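Protein phosphatase 2C (Toxoplasma gondii, PDB 3D8K) probably removes phosphate from phosphoserine and phosphothreonine residues of proteins, as a metal-dependent phosphatase of the PP2C family. Local coordinates at residues Thr167-Val179 against Ala186-His198. Sequence-based numbering, arbitrary orientation.
Sequences TIHVASLGNSRCV and AIHLSTPHTASSH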
ATOM      1  N   THR C 167      15.918  -4.150 -22.680  1.00 18.36           N
ATOM      2  CA  THR C 167      17.300  -4.536 -22.447  1.00 17.09           C
ATOM      3  C   THR C 167      17.348  -5.974 -21.974  1.00 16.04           C
ATOM      4  O   THR C 167      16.687  -6.341 -21.010  1.00 16.88           O
ATOM      5  CB  THR C 167      17.968  -3.661 -21.400  1.00 16.30           C
ATOM      6  OG1 THR C 167      18.225  -2.373 -21.959  1.00 19.41           O
ATOM      7  CG2 THR C 167      19.272  -4.266 -20.967  1.00 16.68           C
ATOM      8  N   ILE C 168      18.128  -6.790 -22.663  1.00 14.43           N
ATOM      9  CA  ILE C 168      18.244  -8.181 -22.297  1.00 15.72           C
ATOM     10  C   ILE C 168      19.623  -8.563 -21.809  1.00 16.08           C
ATOM     11  O   ILE C 168      20.633  -8.267 -22.438  1.00 15.12           O
ATOM     12  CB  ILE C 168      17.908  -9.086 -23.470  1.00 17.54           C
ATOM     13  CG1 ILE C 168      16.441  -8.902 -23.861  1.00 18.70           C
ATOM     14  CG2 ILE C 168      18.216 -10.531 -23.109  1.00 15.72           C
ATOM     15  CD1 ILE C 168      16.083  -9.555 -25.182  1.00 18.93           C
ATOM     16  N   HIS C 169      19.646  -9.223 -20.660  1.00 17.05           N
ATOM     17  CA  HIS C 169      20.883  -9.716 -20.074  1.00 16.23           C
ATOM     18  C   HIS C 169      20.779 -11.226 -20.040  1.00 15.88           C
ATOM     19  O   HIS C 169      19.817 -11.790 -19.508  1.00 16.82           O
ATOM     20  CB  HIS C 169      21.072  -9.222 -18.644  1.00 14.32           C
ATOM     21  CG  HIS C 169      21.645  -7.850 -18.546  1.00 15.73           C
ATOM     22  ND1 HIS C 169      20.888  -6.712 -18.724  1.00 16.96           N
ATOM     23  CD2 HIS C 169      22.904  -7.428 -18.289  1.00 16.00           C
ATOM     24  CE1 HIS C 169      21.656  -5.649 -18.577  1.00 16.61           C
ATOM     25  NE2 HIS C 169      22.885  -6.056 -18.313  1.00 17.53           N
ATOM     26  N   VAL C 170      21.750 -11.894 -20.624  1.00 13.60           N
ATOM     27  CA  VAL C 170      21.703 -13.326 -20.579  1.00 13.10           C
ATOM     28  C   VAL C 170      22.903 -13.838 -19.817  1.00 13.33           C
ATOM     29  O   VAL C 170      24.036 -13.493 -20.124  1.00 12.82           O
ATOM     30  CB  VAL C 170      21.697 -13.937 -21.979  1.00 14.47           C
ATOM     31  CG1 VAL C 170      21.665 -15.466 -21.862  1.00 15.47           C
ATOM     32  CG2 VAL C 170      20.501 -13.433 -22.756  1.00 13.11           C
ATOM     33  N   ALA C 171      22.638 -14.644 -18.801  1.00 14.41           N
ATOM     34  CA  ALA C 171      23.689 -15.251 -17.995  1.00 14.81           C
ATOM     35  C   ALA C 171      23.660 -16.720 -18.352  1.00 15.32           C
ATOM     36  O   ALA C 171      22.897 -17.471 -17.761  1.00 15.81           O
ATOM     37  CB  ALA C 171      23.399 -15.070 -16.514  1.00 12.14           C
ATOM     38  N   SER C 172      24.466 -17.123 -19.331  1.00 17.20           N
ATOM     39  CA  SER C 172      24.504 -18.523 -19.754  1.00 19.89           C
ATOM     40  C   SER C 172      25.670 -19.302 -19.153  1.00 19.85           C
ATOM     41  O   SER C 172      26.794 -18.812 -19.071  1.00 18.63           O
ATOM     42  CB  SER C 172      24.566 -18.635 -21.285  1.00 22.60           C
ATOM     43  OG  SER C 172      25.899 -18.529 -21.768  1.00 26.26           O
ATOM     44  N   LEU C 173      25.379 -20.536 -18.758  1.00 20.63           N
ATOM     45  CA  LEU C 173      26.367 -21.424 -18.161  1.00 20.41           C
ATOM     46  C   LEU C 173      25.950 -22.848 -18.471  1.00 19.15           C
ATOM     47  O   LEU C 173      25.204 -23.456 -17.711  1.00 19.81           O
ATOM     48  CB  LEU C 173      26.406 -21.230 -16.641  1.00 22.12           C
ATOM     49  CG  LEU C 173      27.459 -22.031 -15.881  1.00 23.11           C
ATOM     50  CD1 LEU C 173      28.837 -21.414 -16.110  1.00 24.44           C
ATOM     51  CD2 LEU C 173      27.128 -22.021 -14.414  1.00 23.32           C
ATOM     52  N   GLY C 174      26.424 -23.382 -19.586  1.00 18.36           N
ATOM     53  CA  GLY C 174      26.060 -24.741 -19.937  1.00 18.72           C
ATOM     54  C   GLY C 174      25.725 -24.871 -21.404  1.00 20.58           C
ATOM     55  O   GLY C 174      26.136 -24.049 -22.222  1.00 21.74           O
ATOM     56  N   ASN C 175      24.954 -25.895 -21.740  1.00 21.66           N
ATOM     57  CA  ASN C 175      24.597 -26.139 -23.124  1.00 22.94           C
ATOM     58  C   ASN C 175      23.206 -25.670 -23.540  1.00 23.78           C
ATOM     59  O   ASN C 175      22.716 -26.063 -24.596  1.00 24.60           O
ATOM     60  CB  ASN C 175      24.752 -27.628 -23.437  1.00 22.40           C
ATOM     61  CG  ASN C 175      23.946 -28.513 -22.497  1.00 24.37           C
ATOM     62  OD1 ASN C 175      23.349 -28.040 -21.523  1.00 23.92           O
ATOM     63  ND2 ASN C 175      23.932 -29.808 -22.782  1.00 25.04           N
ATOM     64  N   SER C 176      22.560 -24.840 -22.733  1.00 24.16           N
ATOM     65  CA  SER C 176      21.240 -24.355 -23.124  1.00 24.37           C
ATOM     66  C   SER C 176      21.431 -23.241 -24.136  1.00 24.70           C
ATOM     67  O   SER C 176      22.521 -22.670 -24.245  1.00 23.26           O
ATOM     68  CB  SER C 176      20.452 -23.846 -21.916  1.00 24.98           C
ATOM     69  OG  SER C 176      19.957 -24.929 -21.146  1.00 24.93           O
ATOM     70  N   ARG C 177      20.375 -22.940 -24.888  1.00 25.64           N
ATOM     71  CA  ARG C 177      20.453 -21.904 -25.911  1.00 25.46           C
ATOM     72  C   ARG C 177      19.349 -20.876 -25.766  1.00 23.93           C
ATOM     73  O   ARG C 177      18.249 -21.178 -25.310  1.00 23.33           O
ATOM     74  CB  ARG C 177      20.426 -22.545 -27.297  1.00 27.13           C
ATOM     75  CG  ARG C 177      21.347 -23.748 -27.375  1.00 31.68           C
ATOM     76  CD  ARG C 177      21.620 -24.215 -28.784  1.00 35.63           C
ATOM     77  NE  ARG C 177      22.758 -23.520 -29.384  1.00 40.52           N
ATOM     78  CZ  ARG C 177      23.534 -24.044 -30.332  1.00 41.82           C
ATOM     79  NH1 ARG C 177      23.294 -25.270 -30.783  1.00 41.95           N
ATOM     80  NH2 ARG C 177      24.548 -23.346 -30.833  1.00 42.15           N
ATOM     81  N   CYS C 178      19.665 -19.650 -26.159  1.00 23.01           N
ATOM     82  CA  CYS C 178      18.736 -18.541 -26.047  1.00 22.29           C
ATOM     83  C   CYS C 178      18.828 -17.669 -27.301  1.00 21.89           C
ATOM     84  O   CYS C 178      19.894 -17.148 -27.614  1.00 21.88           O
ATOM     85  CB  CYS C 178      19.104 -17.739 -24.806  1.00 22.45           C
ATOM     86  SG  CYS C 178      18.059 -16.343 -24.485  1.00 29.99           S
ATOM     87  N   VAL C 179      17.722 -17.507 -28.022  1.00 19.75           N
ATOM     88  CA  VAL C 179      17.761 -16.704 -29.241  1.00 20.65           C
ATOM     89  C   VAL C 179      16.765 -15.553 -29.287  1.00 19.86           C
ATOM     90  O   VAL C 179      15.686 -15.621 -28.696  1.00 21.42           O
ATOM     91  CB  VAL C 179      17.541 -17.575 -30.492  1.00 21.13           C
ATOM     92  CG1 VAL C 179      18.360 -18.837 -30.383  1.00 18.88           C
ATOM     93  CG2 VAL C 179      16.076 -17.893 -30.657  1.00 21.91           C
ATOM     94  N   ALA C 186      16.528 -14.214 -36.761  1.00 33.03           N
ATOM     95  CA  ALA C 186      16.844 -15.044 -35.609  1.00 31.64           C
ATOM     96  C   ALA C 186      18.278 -14.679 -35.203  1.00 30.97           C
ATOM     97  O   ALA C 186      19.145 -14.529 -36.061  1.00 31.57           O
ATOM     98  CB  ALA C 186      16.760 -16.504 -35.990  1.00 30.44           C
ATOM     99  N   ILE C 187      18.529 -14.527 -33.907  1.00 30.08           N
ATOM    100  CA  ILE C 187      19.863 -14.167 -33.438  1.00 28.95           C
ATOM    101  C   ILE C 187      20.194 -14.783 -32.092  1.00 28.98           C
ATOM    102  O   ILE C 187      19.400 -14.712 -31.159  1.00 29.84           O
ATOM    103  CB  ILE C 187      19.992 -12.638 -33.359  1.00 29.09           C
ATOM    104  CG1 ILE C 187      20.945 -12.163 -34.438  1.00 30.10           C
ATOM    105  CG2 ILE C 187      20.473 -12.190 -32.001  1.00 27.60           C
ATOM    106  CD1 ILE C 187      21.152 -10.681 -34.393  1.00 34.90           C
ATOM    107  N   HIS C 188      21.373 -15.383 -31.995  1.00 29.17           N
ATOM    108  CA  HIS C 188      21.812 -16.020 -30.754  1.00 28.52           C
ATOM    109  C   HIS C 188      22.252 -15.012 -29.701  1.00 28.34           C
ATOM    110  O   HIS C 188      22.789 -13.949 -30.013  1.00 27.98           O
ATOM    111  CB  HIS C 188      22.955 -16.994 -31.033  1.00 28.95           C
ATOM    112  CG  HIS C 188      22.556 -18.158 -31.879  1.00 31.89           C
ATOM    113  ND1 HIS C 188      21.742 -19.171 -31.414  1.00 33.71           N
ATOM    114  CD2 HIS C 188      22.809 -18.450 -33.178  1.00 32.93           C
ATOM    115  CE1 HIS C 188      21.511 -20.031 -32.391  1.00 33.90           C
ATOM    116  NE2 HIS C 188      22.146 -19.615 -33.473  1.00 32.61           N
ATOM    117  N   LEU C 189      22.015 -15.362 -28.444  1.00 27.36           N
ATOM    118  CA  LEU C 189      22.380 -14.509 -27.333  1.00 27.12           C
ATOM    119  C   LEU C 189      23.446 -15.171 -26.481  1.00 26.92           C
ATOM    120  O   LEU C 189      24.004 -14.546 -25.575  1.00 26.33           O
ATOM    121  CB  LEU C 189      21.140 -14.209 -26.492  1.00 27.17           C
ATOM    122  CG  LEU C 189      20.286 -13.023 -26.957  1.00 28.93           C
ATOM    123  CD1 LEU C 189      20.404 -12.819 -28.472  1.00 27.06           C
ATOM    124  CD2 LEU C 189      18.849 -13.259 -26.526  1.00 25.47           C
ATOM    125  N   SER C 190      23.742 -16.430 -26.787  1.00 25.32           N
ATOM    126  CA  SER C 190      24.737 -17.163 -26.024  1.00 25.80           C
ATOM    127  C   SER C 190      25.470 -18.214 -26.837  1.00 26.51           C
ATOM    128  O   SER C 190      25.009 -18.647 -27.887  1.00 26.26           O
ATOM    129  CB  SER C 190      24.078 -17.833 -24.820  1.00 26.14           C
ATOM    130  OG  SER C 190      23.089 -18.769 -25.226  1.00 26.37           O
ATOM    131  N   THR C 191      26.626 -18.620 -26.333  1.00 27.84           N
ATOM    132  CA  THR C 191      27.439 -19.632 -26.989  1.00 28.13           C
ATOM    133  C   THR C 191      27.449 -20.855 -26.068  1.00 29.07           C
ATOM    134  O   THR C 191      27.823 -20.754 -24.896  1.00 29.86           O
ATOM    135  CB  THR C 191      28.877 -19.136 -27.173  1.00 27.64           C
ATOM    136  OG1 THR C 191      28.869 -17.714 -27.307  1.00 27.00           O
ATOM    137  CG2 THR C 191      29.501 -19.748 -28.422  1.00 29.20           C
ATOM    138  N   PRO C 192      27.035 -22.026 -26.578  1.00 28.07           N
ATOM    139  CA  PRO C 192      27.029 -23.215 -25.720  1.00 27.04           C
ATOM    140  C   PRO C 192      28.425 -23.639 -25.246  1.00 26.58           C
ATOM    141  O   PRO C 192      29.425 -23.478 -25.960  1.00 26.09           O
ATOM    142  CB  PRO C 192      26.343 -24.265 -26.596  1.00 26.50           C
ATOM    143  CG  PRO C 192      26.755 -23.862 -27.984  1.00 27.14           C
ATOM    144  CD  PRO C 192      26.631 -22.356 -27.956  1.00 27.31           C
ATOM    145  N   HIS C 193      28.479 -24.169 -24.025  1.00 25.24           N
ATOM    146  CA  HIS C 193      29.728 -24.629 -23.412  1.00 22.97           C
ATOM    147  C   HIS C 193      29.928 -26.122 -23.631  1.00 22.68           C
ATOM    148  O   HIS C 193      29.651 -26.929 -22.757  1.00 22.11           O
ATOM    149  CB  HIS C 193      29.701 -24.320 -21.922  1.00 19.34           C
ATOM    150  CG  HIS C 193      29.639 -22.862 -21.618  1.00 17.66           C
ATOM    151  ND1 HIS C 193      28.707 -22.321 -20.764  1.00 18.70           N
ATOM    152  CD2 HIS C 193      30.406 -21.829 -22.041  1.00 19.20           C
ATOM    153  CE1 HIS C 193      28.903 -21.017 -20.671  1.00 18.45           C
ATOM    154  NE2 HIS C 193      29.930 -20.692 -21.437  1.00 14.58           N
ATOM    155  N   THR C 194      30.429 -26.477 -24.804  1.00 24.40           N
ATOM    156  CA  THR C 194      30.638 -27.873 -25.161  1.00 26.51           C
ATOM    157  C   THR C 194      32.030 -28.042 -25.742  1.00 27.25           C
ATOM    158  O   THR C 194      32.744 -27.056 -25.939  1.00 27.78           O
ATOM    159  CB  THR C 194      29.604 -28.308 -26.221  1.00 28.22           C
ATOM    160  OG1 THR C 194      30.132 -28.109 -27.541  1.00 27.77           O
ATOM    161  CG2 THR C 194      28.346 -27.460 -26.090  1.00 28.78           C
ATOM    162  N   ALA C 195      32.420 -29.279 -26.034  1.00 27.44           N
ATOM    163  CA  ALA C 195      33.750 -29.506 -26.600  1.00 29.50           C
ATOM    164  C   ALA C 195      33.879 -28.837 -27.970  1.00 29.98           C
ATOM    165  O   ALA C 195      34.989 -28.604 -28.460  1.00 29.04           O
ATOM    166  CB  ALA C 195      34.033 -31.000 -26.718  1.00 30.92           C
ATOM    167  N   SER C 196      32.737 -28.532 -28.578  1.00 30.83           N
ATOM    168  CA  SER C 196      32.711 -27.892 -29.884  1.00 30.52           C
ATOM    169  C   SER C 196      33.270 -26.489 -29.798  1.00 31.38           C
ATOM    170  O   SER C 196      33.777 -25.965 -30.784  1.00 32.95           O
ATOM    171  CB  SER C 196      31.283 -27.832 -30.432  1.00 29.06           C
ATOM    172  OG  SER C 196      30.842 -29.099 -30.879  1.00 26.54           O
ATOM    173  N   SER C 197      33.185 -25.883 -28.620  1.00 31.82           N
ATOM    174  CA  SER C 197      33.676 -24.520 -28.432  1.00 33.00           C
ATOM    175  C   SER C 197      35.193 -24.425 -28.349  1.00 33.59           C
ATOM    176  O   SER C 197      35.777 -24.683 -27.302  1.00 34.10           O
ATOM    177  CB  SER C 197      33.062 -23.911 -27.172  1.00 33.16           C
ATOM    178  OG  SER C 197      33.671 -22.670 -26.869  1.00 34.58           O
ATOM    179  N   HIS C 198      35.827 -24.037 -29.453  1.00 35.18           N
ATOM    180  CA  HIS C 198      37.280 -23.915 -29.483  1.00 35.89           C
ATOM    181  C   HIS C 198      37.815 -23.318 -28.189  1.00 36.12           C
ATOM    182  O   HIS C 198      38.794 -23.815 -27.639  1.00 36.48           O
ATOM    183  CB  HIS C 198      37.744 -23.051 -30.658  1.00 36.20           C
ATOM    184  CG  HIS C 198      39.234 -22.892 -30.734  1.00 38.42           C
ATOM    185  ND1 HIS C 198      40.090 -23.963 -30.899  1.00 39.30           N
ATOM    186  CD2 HIS C 198      40.022 -21.795 -30.640  1.00 38.35           C
ATOM    187  CE1 HIS C 198      41.339 -23.532 -30.902  1.00 37.84           C
ATOM    188  NE2 HIS C 198      41.325 -22.220 -30.747  1.00 37.49           N
TER
HETATM  189  O   HOH W   1      24.603 -20.914 -24.600  1.00 23.34           O
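Ile-187 offers its carbonyl O to the CA of Val-179 in a CA-H...O contact, and His-188 then forms an antiparallel, non-hydrogen-bonded pair with that valine. Their side chains lie alongside each other on one sheet face, CG1 of Val-179 being 3.6 Å from ND1 of the His-188 ring. Leu-189 N donates to Cys-178 O (2.9 Å), tying the residue just past strand 185-188 to strand 177-182. The leucine side chain lies between the two sheets: its CB meets Val-170 CG2 at 3.9 Å, the two side chains crossing roughly at right angles, while its CD2 packs on Cys-178 SG, which is placed there by being anti to its own backbone N (chi1 -179°). Ser-190 sets CB against Ser-172, and its OG shares a water with Ser-176 O, 2.7 Å from each. Pro-192 lays CG over one face of the Arg-177 guanidinium, 3.6 Å from NH2. At His-193 Gly-174 is gripped twice: ND1 accepts from Gly-174 N (2.8 Å), only 7° out of the ring plane, and His-193 N donates to Gly-174 O (3.0 Å) from above the carbonyl plane. The contact thus spans the two antiparallel sheets of the PP2C beta sandwich: strand 165-173 runs between strands 106-115 and 253-259, whereas hairpin 177-188 closes one edge of the other sheet, with helix 279-288 against Arg-177 and Val-179.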